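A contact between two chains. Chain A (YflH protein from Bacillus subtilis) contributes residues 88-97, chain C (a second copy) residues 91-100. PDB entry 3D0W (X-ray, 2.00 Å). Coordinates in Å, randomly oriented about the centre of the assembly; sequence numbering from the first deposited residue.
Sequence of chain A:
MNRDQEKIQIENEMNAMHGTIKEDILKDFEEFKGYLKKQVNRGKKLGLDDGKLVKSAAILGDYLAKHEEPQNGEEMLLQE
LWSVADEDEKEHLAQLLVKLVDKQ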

ATOM      1  N   ASP A  88     -10.173 -12.013  -1.678  1.00 20.40           N
ATOM      2  CA  ASP A  88      -8.960 -12.420  -2.386  1.00 23.31           C
ATOM      3  C   ASP A  88      -7.903 -11.324  -2.329  1.00 21.68           C
ATOM      4  O   ASP A  88      -6.725 -11.603  -2.111  1.00 21.74           O
ATOM      5  N   GLU A  89      -8.323 -10.080  -2.538  1.00 18.09           N
ATOM      6  CA  GLU A  89      -7.394  -8.955  -2.521  1.00 18.19           C
ATOM      7  C   GLU A  89      -6.740  -8.763  -1.154  1.00 19.05           C
ATOM      8  O   GLU A  89      -5.599  -8.308  -1.067  1.00 17.84           O
ATOM      9  N   LYS A  90      -7.464  -9.104  -0.091  1.00 15.65           N
ATOM     10  CA  LYS A  90      -6.930  -8.985   1.259  1.00 17.67           C
ATOM     11  C   LYS A  90      -5.831 -10.025   1.470  1.00 18.49           C
ATOM     12  O   LYS A  90      -4.790  -9.724   2.050  1.00 19.06           O
ATOM     13  N   GLU A  91      -6.064 -11.247   0.997  1.00 19.30           N
ATOM     14  CA  GLU A  91      -5.074 -12.303   1.129  1.00 22.75           C
ATOM     15  C   GLU A  91      -3.826 -11.942   0.332  1.00 22.88           C
ATOM     16  O   GLU A  91      -2.709 -12.115   0.815  1.00 21.09           O
ATOM     17  N   HIS A  92      -4.015 -11.436  -0.887  1.00 21.95           N
ATOM     18  CA  HIS A  92      -2.888 -11.060  -1.732  1.00 23.42           C
ATOM     19  C   HIS A  92      -2.100  -9.854  -1.215  1.00 23.06           C
ATOM     20  O   HIS A  92      -0.870  -9.828  -1.316  1.00 19.74           O
ATOM     21  N   LEU A  93      -2.793  -8.862  -0.660  1.00 19.38           N
ATOM     22  CA  LEU A  93      -2.108  -7.688  -0.127  1.00 18.62           C
ATOM     23  C   LEU A  93      -1.287  -8.071   1.111  1.00 19.50           C
ATOM     24  O   LEU A  93      -0.206  -7.514   1.348  1.00 19.61           O
ATOM     25  N   ALA A  94      -1.809  -9.003   1.903  1.00 18.21           N
ATOM     26  CA  ALA A  94      -1.102  -9.470   3.094  1.00 20.18           C
ATOM     27  C   ALA A  94       0.158 -10.215   2.654  1.00 20.30           C
ATOM     28  O   ALA A  94       1.209 -10.112   3.293  1.00 19.98           O
ATOM     29  N   GLN A  95       0.044 -10.967   1.561  1.00 20.77           N
ATOM     30  CA  GLN A  95       1.181 -11.723   1.023  1.00 21.34           C
ATOM     31  C   GLN A  95       2.261 -10.759   0.539  1.00 20.39           C
ATOM     32  O   GLN A  95       3.457 -10.962   0.794  1.00 21.33           O
ATOM     33  N   LEU A  96       1.840  -9.700  -0.150  1.00 16.80           N
ATOM     34  CA  LEU A  96       2.782  -8.713  -0.674  1.00 17.88           C
ATOM     35  C   LEU A  96       3.480  -7.988   0.473  1.00 18.85           C
ATOM     36  O   LEU A  96       4.682  -7.703   0.411  1.00 16.39           O
ATOM     37  N   LEU A  97       2.720  -7.694   1.521  1.00 19.12           N
ATOM     38  CA  LEU A  97       3.258  -7.016   2.691  1.00 19.99           C
ATOM     39  C   LEU A  97       4.312  -7.881   3.389  1.00 20.90           C
ATOM     40  O   LEU A  97       5.254  -7.356   3.977  1.00 21.14           O
TER
ATOM     41  N   GLU C  91      -0.567  -5.729 -11.314  1.00 20.61           N
ATOM     42  CA  GLU C  91      -1.873  -5.421 -11.887  1.00 23.63           C
ATOM     43  C   GLU C  91      -2.957  -5.358 -10.812  1.00 23.20           C
ATOM     44  O   GLU C  91      -3.818  -4.481 -10.843  1.00 24.24           O
ATOM     45  N   HIS C  92      -2.909  -6.279  -9.856  1.00 22.22           N
ATOM     46  CA  HIS C  92      -3.901  -6.297  -8.791  1.00 23.97           C
ATOM     47  C   HIS C  92      -3.743  -5.135  -7.816  1.00 22.63           C
ATOM     48  O   HIS C  92      -4.730  -4.622  -7.302  1.00 21.68           O
ATOM     49  N   LEU C  93      -2.507  -4.718  -7.560  1.00 19.25           N
ATOM     50  CA  LEU C  93      -2.285  -3.599  -6.656  1.00 21.66           C
ATOM     51  C   LEU C  93      -2.820  -2.333  -7.320  1.00 21.06           C
ATOM     52  O   LEU C  93      -3.483  -1.517  -6.678  1.00 20.71           O
ATOM     53  N   ALA C  94      -2.548  -2.174  -8.615  1.00 17.54           N
ATOM     54  CA  ALA C  94      -3.036  -1.007  -9.345  1.00 17.40           C
ATOM     55  C   ALA C  94      -4.569  -0.990  -9.352  1.00 16.59           C
ATOM     56  O   ALA C  94      -5.181   0.071  -9.208  1.00 17.47           O
ATOM     57  N   GLN C  95      -5.182  -2.159  -9.521  1.00 18.94           N
ATOM     58  CA  GLN C  95      -6.643  -2.255  -9.542  1.00 20.69           C
ATOM     59  C   GLN C  95      -7.217  -1.906  -8.166  1.00 18.97           C
ATOM     60  O   GLN C  95      -8.218  -1.199  -8.057  1.00 18.14           O
ATOM     61  N   LEU C  96      -6.574  -2.402  -7.118  1.00 17.12           N
ATOM     62  CA  LEU C  96      -7.011  -2.106  -5.756  1.00 18.65           C
ATOM     63  C   LEU C  96      -6.884  -0.603  -5.478  1.00 20.61           C
ATOM     64  O   LEU C  96      -7.751   0.000  -4.829  1.00 19.17           O
ATOM     65  N   LEU C  97      -5.794  -0.009  -5.958  1.00 18.38           N
ATOM     66  CA  LEU C  97      -5.543   1.415  -5.771  1.00 18.85           C
ATOM     67  C   LEU C  97      -6.627   2.255  -6.458  1.00 20.62           C
ATOM     68  O   LEU C  97      -6.990   3.335  -5.979  1.00 21.80           O
ATOM     69  N   VAL C  98      -7.144   1.763  -7.579  1.00 17.85           N
ATOM     70  CA  VAL C  98      -8.198   2.478  -8.289  1.00 19.00           C
ATOM     71  C   VAL C  98      -9.449   2.565  -7.407  1.00 19.12           C
ATOM     72  O   VAL C  98     -10.102   3.618  -7.326  1.00 20.03           O
ATOM     73  N   LYS C  99      -9.779   1.461  -6.747  1.00 16.44           N
ATOM     74  CA  LYS C  99     -10.940   1.421  -5.866  0.50 16.37           C
ATOM     75  C   LYS C  99     -10.707   2.349  -4.685  1.00 19.45           C
ATOM     76  O   LYS C  99     -11.639   2.976  -4.184  1.00 23.04           O
ATOM     77  N   LEU C 100      -9.460   2.453  -4.239  1.00 19.83           N
ATOM     78  CA  LEU C 100      -9.150   3.354  -3.134  1.00 23.63           C
ATOM     79  C   LEU C 100      -9.394   4.788  -3.604  1.00 25.02           C
ATOM     80  O   LEU C 100     -10.035   5.581  -2.920  1.00 24.65           O
TER

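Two helices from two copies of the same protein meet here at an angle of 120° between their N-to-C directions, their axes coming no closer than 10.9 Å. That spacing leaves room for leucine and histidine side chains between the backbones, and the contact is modest, burying 335 Å² over both sides. The closest CA pairs, Glu A89 with Leu C96 and Leu A93 with Leu C93, mark where the facing surfaces meet.

Along chain C, Glu C91 takes no part; its side chain is out of reach of the other stretch. His C92 is the first residue to point in. Its CA-to-CB bond is directed toward chain A, chi1 is m, and the ring meets its own counterpart, His A92, also m at chi1. The approach is loose, with His C92 CD2 4.5 Å from His A92 ND1, and the rings are oblique to each other. The two rings differ in chi2, -53° in chain C and -178° in chain A, so the same residue meets itself with the ring turned differently. The backbone of His C92 is used as well: its O accepts a hydrogen bond from water 1 at 3.0 Å from the water O.

Leu C93 leaves its helix sideways, yet its t, p rotamer brings the end of the chain nearer to chain A. There CD2 of Leu C93 lies 4.1 Å from CD2 of Leu A96, which points toward chain C in the same t, p rotamer. Ala C94 is out of reach. The CA-to-CB bond of Gln C95 points toward chain A, but its nearest approach, from Gln C95 CB to Glu A89 OE2, is 5.1 Å, and it lends almost no cover.

Leu C96 is the largest contributor from chain C, with 55 Å² covered. It too is t, p. Its CD2 packs 4.3 Å from CD2 of Leu A93, repeating with the chains exchanged the leucine pairing made by Leu C93 and Leu A96. Its CD1 lies 3.9 Å from Glu A89 OE2, so the apolar patch runs directly up to a carboxylate.

Glu A89, m at chi1 and t at chi2, has the most area covered of any residue in the contact, and its charge is well provided for. OE2 accepts a hydrogen bond from water 1, with 2.5 Å between OE2 and the water O; since the same water donates to His C92 O, it bridges the carboxylate to the backbone of the other helix.

Leu C97 and Val C98 turn no side chain into the contact. Lys C99 does, as the last residue to reach across: chi1 m, chi2 t, chi3 m and chi4 t carry its amine to Glu A89, where NZ donates a hydrogen bond to OE1 at 2.6 Å within a salt bridge. NZ is also hydrogen-bonded elsewhere in the structure. Leu C100 stays out of range.

The rule to read is economical: buried leucines pair across the helices, the exposed histidines meet loosely, and a salt bridge and a water serve the partly exposed glutamate.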

ATOM      1  CB  ASP A  88      -9.240 -12.729  -3.860  1.00 27.14           C
ATOM      2  CG  ASP A  88     -10.008 -14.015  -4.057  1.00 33.71           C
ATOM      3  OD1 ASP A  88      -9.776 -14.974  -3.290  1.00 37.91           O
ATOM      4  OD2 ASP A  88     -10.835 -14.075  -4.996  1.00 39.14           O
ATOM      5  CB  GLU A  89      -8.113  -7.677  -2.950  1.00 19.97           C
ATOM      6  CG  GLU A  89      -8.599  -7.714  -4.409  1.00 20.33           C
ATOM      7  CD  GLU A  89      -9.448  -6.513  -4.774  1.00 20.62           C
ATOM      8  OE1 GLU A  89     -10.409  -6.221  -4.028  1.00 19.48           O
ATOM      9  OE2 GLU A  89      -9.161  -5.870  -5.808  1.00 23.82           O
ATOM     10  CB  LYS A  90      -8.045  -9.173   2.295  1.00 19.09           C
ATOM     11  CG  LYS A  90      -8.908  -7.929   2.508  1.00 17.09           C
ATOM     12  CD  LYS A  90      -9.813  -8.075   3.734  1.00 22.00           C
ATOM     13  CE  LYS A  90     -10.598  -6.788   3.985  1.00 24.96           C
ATOM     14  NZ  LYS A  90     -11.436  -6.846   5.217  1.00 25.43           N
ATOM     15  CB  GLU A  91      -5.639 -13.639   0.626  1.00 27.69           C
ATOM     16  CG  GLU A  91      -6.979 -14.006   1.249  1.00 35.42           C
ATOM     17  CD  GLU A  91      -7.485 -15.366   0.812  1.00 39.57           C
ATOM     18  OE1 GLU A  91      -7.562 -15.615  -0.413  1.00 43.08           O
ATOM     19  OE2 GLU A  91      -7.816 -16.184   1.694  1.00 43.45           O
ATOM     20  CB  HIS A  92      -3.359 -10.808  -3.167  1.00 28.37           C
ATOM     21  CG  HIS A  92      -3.780 -12.056  -3.885  1.00 33.11           C
ATOM     22  ND1 HIS A  92      -4.198 -12.057  -5.196  1.00 36.05           N
ATOM     23  CD2 HIS A  92      -3.831 -13.345  -3.473  1.00 35.85           C
ATOM     24  CE1 HIS A  92      -4.489 -13.292  -5.565  1.00 37.81           C
ATOM     25  NE2 HIS A  92      -4.274 -14.094  -4.537  1.00 38.39           N
ATOM     26  CB  LEU A  93      -3.106  -6.587   0.243  1.00 20.09           C
ATOM     27  CG  LEU A  93      -2.493  -5.335   0.891  1.00 21.52           C
ATOM     28  CD1 LEU A  93      -1.532  -4.642  -0.077  1.00 21.81           C
ATOM     29  CD2 LEU A  93      -3.603  -4.386   1.300  1.00 24.19           C
ATOM     30  CB  ALA A  94      -1.983 -10.393   3.904  1.00 18.08           C
ATOM     31  CB  GLN A  95       0.732 -12.598  -0.151  1.00 26.23           C
ATOM     32  CG  GLN A  95      -0.214 -13.744   0.207  1.00 34.27           C
ATOM     33  CD  GLN A  95      -0.832 -14.390  -1.036  1.00 39.11           C
ATOM     34  OE1 GLN A  95      -0.128 -14.706  -1.998  1.00 42.06           O
ATOM     35  NE2 GLN A  95      -2.150 -14.587  -1.016  1.00 42.56           N
ATOM     36  CB  LEU A  96       2.052  -7.703  -1.572  1.00 18.35           C
ATOM     37  CG  LEU A  96       2.927  -6.794  -2.437  1.00 17.85           C
ATOM     38  CD1 LEU A  96       3.780  -7.657  -3.370  1.00 18.67           C
ATOM     39  CD2 LEU A  96       2.067  -5.834  -3.245  1.00 21.22           C
ATOM     40  CB  LEU A  97       2.135  -6.681   3.678  1.00 23.08           C
ATOM     41  CG  LEU A  97       2.493  -5.604   4.707  1.00 26.55           C
ATOM     42  CD1 LEU A  97       2.595  -4.268   3.990  1.00 24.13           C
ATOM     43  CD2 LEU A  97       1.432  -5.533   5.810  1.00 28.06           C
TER
ATOM     44  CB  GLU C  91      -2.250  -6.458 -12.948  1.00 27.31           C
ATOM     45  CG  GLU C  91      -1.224  -6.578 -14.057  1.00 34.64           C
ATOM     46  CD  GLU C  91      -1.653  -7.540 -15.143  1.00 39.20           C
ATOM     47  OE1 GLU C  91      -2.149  -8.636 -14.799  1.00 41.35           O
ATOM     48  OE2 GLU C  91      -1.487  -7.201 -16.336  1.00 42.29           O
ATOM     49  CB  HIS C  92      -3.843  -7.623  -8.036  1.00 29.45           C
ATOM     50  CG  HIS C  92      -4.261  -8.797  -8.864  1.00 34.87           C
ATOM     51  ND1 HIS C  92      -5.463  -8.838  -9.536  1.00 39.43           N
ATOM     52  CD2 HIS C  92      -3.636  -9.966  -9.136  1.00 36.62           C
ATOM     53  CE1 HIS C  92      -5.561  -9.983 -10.189  1.00 39.72           C
ATOM     54  NE2 HIS C  92      -4.464 -10.685  -9.963  1.00 40.22           N
ATOM     55  CB  LEU C  93      -0.797  -3.448  -6.331  1.00 23.80           C
ATOM     56  CG  LEU C  93      -0.447  -2.294  -5.384  1.00 26.04           C
ATOM     57  CD1 LEU C  93      -1.268  -2.397  -4.094  1.00 25.13           C
ATOM     58  CD2 LEU C  93       1.046  -2.323  -5.087  1.00 22.13           C
ATOM     59  CB  ALA C  94      -2.497  -1.012 -10.801  1.00 18.74           C
ATOM     60  CB  GLN C  95      -7.089  -3.666  -9.954  1.00 23.80           C
ATOM     61  CG  GLN C  95      -6.967  -3.954 -11.451  1.00 32.86           C
ATOM     62  CD  GLN C  95      -7.368  -5.379 -11.816  1.00 36.49           C
ATOM     63  OE1 GLN C  95      -8.384  -5.894 -11.340  1.00 42.32           O
ATOM     64  NE2 GLN C  95      -6.579  -6.016 -12.672  1.00 39.37           N
ATOM     65  CB  LEU C  96      -6.153  -2.887  -4.757  1.00 19.28           C
ATOM     66  CG  LEU C  96      -6.538  -2.836  -3.284  1.00 18.44           C
ATOM     67  CD1 LEU C  96      -7.989  -3.268  -3.132  1.00 17.72           C
ATOM     68  CD2 LEU C  96      -5.619  -3.762  -2.490  1.00 16.36           C
ATOM     69  CB  LEU C  97      -4.157   1.791  -6.322  1.00 20.61           C
ATOM     70  CG  LEU C  97      -3.644   3.215  -6.064  1.00 22.73           C
ATOM     71  CD1 LEU C  97      -3.547   3.451  -4.556  1.00 22.28           C
ATOM     72  CD2 LEU C  97      -2.270   3.411  -6.717  1.00 22.79           C
ATOM     73  CB  VAL C  98      -8.549   1.772  -9.616  1.00 19.48           C
ATOM     74  CG1 VAL C  98      -9.855   2.335 -10.185  1.00 22.28           C
ATOM     75  CG2 VAL C  98      -7.403   1.967 -10.620  1.00 19.19           C
ATOM     76  CB  LYS C  99     -11.208  -0.006  -5.387  0.50 13.67           C
ATOM     77  CG  LYS C  99     -11.582  -0.967  -6.515  0.50 13.38           C
ATOM     78  CD  LYS C  99     -12.240  -2.245  -6.000  0.50 13.68           C
ATOM     79  CE  LYS C  99     -11.339  -3.038  -5.060  0.50 11.02           C
ATOM     80  NZ  LYS C  99     -12.005  -4.309  -4.580  0.50 12.83           N
ATOM     81  CB  LEU C 100      -7.686   3.194  -2.690  1.00 20.94           C
ATOM     82  CG  LEU C 100      -7.182   4.180  -1.622  1.00 22.83           C
ATOM     83  CD1 LEU C 100      -6.138   3.504  -0.759  1.00 19.26           C
ATOM     84  CD2 LEU C 100      -6.621   5.433  -2.276  1.00 22.68           C
TER
HETATM   85  O   HOH W   1      -7.211  -6.371  -7.304  1.00 30.93           O